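Local coordinates for protein terminase large subunit (Thermus phage G20c, PDB 5M1P) that drives viral DNA into empty procapsids as an ATP-powered packaging motor and cuts the genome with its metal-dependent nuclease domain, at residues Q47-F52 with H175-M180. Numbering follows the deposited sequence.
Sequences QDYSVF and HDDIVM. With CA (calcium ion), chain C.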
ATOM      1  N   GLN A  47      14.108   0.852  -9.515  1.00 18.58           N
ATOM      2  CA  GLN A  47      13.800  -0.506 -10.001  1.00 17.92           C
ATOM      3  C   GLN A  47      12.838  -1.230  -9.062  1.00 16.60           C
ATOM      4  O   GLN A  47      12.380  -2.340  -9.366  1.00 17.63           O
ATOM      5  CB  GLN A  47      15.078  -1.336 -10.142  1.00 18.10           C
ATOM      6  N   ASP A  48      12.560  -0.619  -7.912  1.00 15.11           N
ATOM      7  CA  ASP A  48      11.576  -1.139  -6.973  1.00 13.66           C
ATOM      8  C   ASP A  48      10.162  -1.111  -7.545  1.00 12.26           C
ATOM      9  O   ASP A  48       9.872  -0.399  -8.507  1.00 12.63           O
ATOM     10  CB  ASP A  48      11.618  -0.367  -5.649  1.00 14.27           C
ATOM     11  CG  ASP A  48      11.374   1.117  -5.814  1.00 15.12           C
ATOM     12  OD1 ASP A  48      12.263   1.804  -6.343  1.00 15.70           O
ATOM     13  OD2 ASP A  48      10.298   1.595  -5.399  1.00 14.74           O
ATOM     14  N   TYR A  49       9.284  -1.877  -6.920  1.00 11.10           N
ATOM     15  CA  TYR A  49       7.894  -1.937  -7.345  1.00 10.55           C
ATOM     16  C   TYR A  49       7.122  -0.681  -6.943  1.00 10.06           C
ATOM     17  O   TYR A  49       7.401  -0.039  -5.916  1.00 10.62           O
ATOM     18  CB  TYR A  49       7.186  -3.168  -6.754  1.00 10.68           C
ATOM     19  CG  TYR A  49       7.727  -4.487  -7.258  1.00 11.13           C
ATOM     20  CD1 TYR A  49       8.790  -5.114  -6.618  1.00 11.73           C
ATOM     21  CD2 TYR A  49       7.195  -5.107  -8.388  1.00 11.09           C
ATOM     22  CE1 TYR A  49       9.310  -6.307  -7.085  1.00 12.25           C
ATOM     23  CE2 TYR A  49       7.713  -6.308  -8.863  1.00 11.71           C
ATOM     24  CZ  TYR A  49       8.770  -6.897  -8.208  1.00 12.19           C
ATOM     25  OH  TYR A  49       9.293  -8.092  -8.657  1.00 13.48           O
ATOM     26  N   SER A  50       6.142  -0.357  -7.768  1.00  9.34           N
ATOM     27  CA  SER A  50       5.074   0.555  -7.410  1.00  9.59           C
ATOM     28  C   SER A  50       3.875  -0.289  -7.049  1.00  8.88           C
ATOM     29  O   SER A  50       3.595  -1.253  -7.740  1.00  8.87           O
ATOM     30  CB  SER A  50       4.714   1.455  -8.594  1.00 10.13           C
ATOM     31  OG  SER A  50       4.428   0.710  -9.770  1.00 11.37           O
ATOM     32  N   VAL A  51       3.197   0.077  -5.962  1.00  8.43           N
ATOM     33  CA  VAL A  51       1.999  -0.626  -5.528  1.00  8.37           C
ATOM     34  C   VAL A  51       0.929   0.376  -5.133  1.00  8.16           C
ATOM     35  O   VAL A  51       1.138   1.236  -4.269  1.00  8.16           O
ATOM     36  CB  VAL A  51       2.278  -1.552  -4.343  1.00  8.47           C
ATOM     37  CG1 VAL A  51       1.032  -2.357  -3.992  1.00  8.57           C
ATOM     38  CG2 VAL A  51       3.432  -2.477  -4.665  1.00  8.75           C
ATOM     39  N   PHE A  52      -0.240   0.213  -5.745  1.00  7.94           N
ATOM     40  CA  PHE A  52      -1.391   1.069  -5.498  1.00  8.43           C
ATOM     41  C   PHE A  52      -2.507   0.187  -4.962  1.00  8.10           C
ATOM     42  O   PHE A  52      -2.938  -0.728  -5.652  1.00  8.26           O
ATOM     43  CB  PHE A  52      -1.852   1.775  -6.786  1.00  9.04           C
ATOM     44  CG  PHE A  52      -0.758   2.491  -7.542  1.00  9.79           C
ATOM     45  CD1 PHE A  52       0.281   3.130  -6.878  1.00 10.41           C
ATOM     46  CD2 PHE A  52      -0.785   2.540  -8.931  1.00 10.31           C
ATOM     47  CE1 PHE A  52       1.282   3.786  -7.572  1.00 11.00           C
ATOM     48  CE2 PHE A  52       0.211   3.208  -9.627  1.00 11.36           C
ATOM     49  CZ  PHE A  52       1.245   3.821  -8.952  1.00 11.35           C
ATOM     50  N   HIS A 175      11.406  -7.233  -0.256  1.00  9.73           N
ATOM     51  CA  HIS A 175      10.749  -5.991  -0.614  1.00  9.99           C
ATOM     52  C   HIS A 175       9.650  -5.689   0.386  1.00  9.87           C
ATOM     53  O   HIS A 175       9.148  -6.597   1.064  1.00 10.22           O
ATOM     54  CB  HIS A 175      10.114  -6.092  -2.006  1.00 10.32           C
ATOM     55  CG  HIS A 175      10.970  -6.755  -3.034  1.00 11.11           C
ATOM     56  ND1 HIS A 175      12.243  -6.328  -3.339  1.00 11.90           N
ATOM     57  CD2 HIS A 175      10.727  -7.817  -3.834  1.00 12.11           C
ATOM     58  CE1 HIS A 175      12.750  -7.103  -4.281  1.00 12.51           C
ATOM     59  NE2 HIS A 175      11.847  -8.010  -4.600  1.00 12.91           N
ATOM     60  N   ASP A 176       9.231  -4.425   0.445  1.00  9.93           N
ATOM     61  CA  ASP A 176       8.119  -4.040   1.321  1.00 10.36           C
ATOM     62  C   ASP A 176       7.113  -3.099   0.660  1.00  9.34           C
ATOM     63  O   ASP A 176       6.317  -2.487   1.367  1.00  9.86           O
ATOM     64  CB  ASP A 176       8.641  -3.442   2.636  1.00 11.58           C
ATOM     65  CG  ASP A 176       9.342  -2.114   2.445  1.00 12.54           C
ATOM     66  OD1 ASP A 176       9.412  -1.618   1.309  1.00 13.90           O
ATOM     67  OD2 ASP A 176       9.828  -1.563   3.459  1.00 14.67           O
ATOM     68  N   ASP A 177       7.112  -3.026  -0.671  1.00  9.09           N
ATOM     69  CA  ASP A 177       6.265  -2.045  -1.368  1.00  9.23           C
ATOM     70  C   ASP A 177       4.787  -2.346  -1.151  1.00  8.56           C
ATOM     71  O   ASP A 177       3.974  -1.430  -1.063  1.00  8.33           O
ATOM     72  CB  ASP A 177       6.536  -2.018  -2.876  1.00  9.72           C
ATOM     73  CG  ASP A 177       7.996  -2.103  -3.207  1.00 10.08           C
ATOM     74  OD1 ASP A 177       8.494  -3.236  -3.379  1.00 10.29           O
ATOM     75  OD2 ASP A 177       8.659  -1.049  -3.283  1.00 11.75           O
ATOM     76  N   ILE A 178       4.445  -3.633  -1.107  1.00  8.02           N
ATOM     77  CA  ILE A 178       3.050  -4.034  -0.875  1.00  7.98           C
ATOM     78  C   ILE A 178       2.651  -3.699   0.564  1.00  7.62           C
ATOM     79  O   ILE A 178       1.590  -3.127   0.822  1.00  7.84           O
ATOM     80  CB  ILE A 178       2.814  -5.534  -1.127  1.00  7.95           C
ATOM     81  CG1 ILE A 178       3.137  -5.907  -2.582  1.00  7.81           C
ATOM     82  CG2 ILE A 178       1.376  -5.928  -0.761  1.00  8.21           C
ATOM     83  CD1 ILE A 178       3.214  -7.395  -2.826  1.00  7.91           C
ATOM     84  N   VAL A 179       3.527  -4.030   1.502  1.00  7.56           N
ATOM     85  CA  VAL A 179       3.281  -3.748   2.920  1.00  7.88           C
ATOM     86  C   VAL A 179       3.000  -2.264   3.128  1.00  8.06           C
ATOM     87  O   VAL A 179       2.023  -1.883   3.775  1.00  7.71           O
ATOM     88  CB  VAL A 179       4.475  -4.196   3.804  1.00  8.00           C
ATOM     89  CG1 VAL A 179       4.228  -3.837   5.262  1.00  8.01           C
ATOM     90  CG2 VAL A 179       4.705  -5.703   3.665  1.00  8.18           C
ATOM     91  N   MET A 180       3.864  -1.433   2.559  1.00  8.37           N
ATOM     92  CA  MET A 180       3.746  -0.003   2.732  1.00  8.89           C
ATOM     93  C   MET A 180       2.511   0.573   2.042  1.00  8.44           C
ATOM     94  O   MET A 180       1.837   1.418   2.621  1.00  8.12           O
ATOM     95  CB  MET A 180       5.028   0.705   2.275  1.00  9.95           C
ATOM     96  CG  MET A 180       6.238   0.421   3.165  1.00 11.13           C
ATOM     97  SD  MET A 180       5.946   0.567   4.937  1.00 13.53           S
ATOM     98  CE  MET A 180       5.285   2.222   5.084  1.00 13.36           C
TER
HETATM   99 CA    CA C 501       8.302   1.164  -4.185  0.85 12.10          CA
HETATM  100  O   HOH W   1      10.849  -3.294  -4.615  1.00 13.68           O
HETATM  101  O   HOH W   2       9.645   1.852  -2.410  1.00 18.07           O
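Asp-177, in the first turn of helix 177-186, faces segment 47-52, which leads into strand 49-56, with its two carboxylate oxygens doing different jobs. Its CG lies anti to the carbonyl carbon (chi1 -41°), which carries the group toward Tyr-49 and the calcium ion. OD2 binds the metal at 2.4 Å. OD1 instead accepts a hydrogen bond from a water, 2.7 Å away, that in turn accepts from the backbone N of Tyr-49; with both oxygens held, rotation of the carboxylate is restrained.

From segment 47-52, the metal takes the carbonyl O of Tyr-49 at 2.3 Å and OD2 of Asp-48. Asp-48 CG sits in the crowded position between its own N and carbonyl carbon, and backbone N-H groups of Lys-45 and Asn-46 steady its OD2 and OD1. The planes of the Asp-48 and Asp-177 carboxylates are nearly parallel, 18° apart. No hydrogen bond directly joins the segments: Tyr-49 O and Asp-177 OD2 approach to 3.1 Å because both ligate calcium, whose charge probably offsets their repulsion. Asp-42, Phe-43 O and a second water complete the six ligands.

The Tyr-49 ring turns its CE1 edge onto one face of the His-175 imidazole, an edge-to-face pair with centroids 5.4 Å apart and planes at 62°. Farther along the strand, buried Val-51 sets CG2 against Asp-177 CB at 3.6 Å and reaches Ile-178 CG1 at 4.0 Å, so apolar contact continues from the metal-binding side chain into the strand-helix interface.

Asp-42 ending strand 37-42, antiparallel neighbour 49-56 and a C-terminal helix packed on the sheet, bringing in Asp-177, are characteristic of the RNase H-like fold; here they build the RuvC-like nuclease site, where Asp-177 probably binds catalytic magnesium.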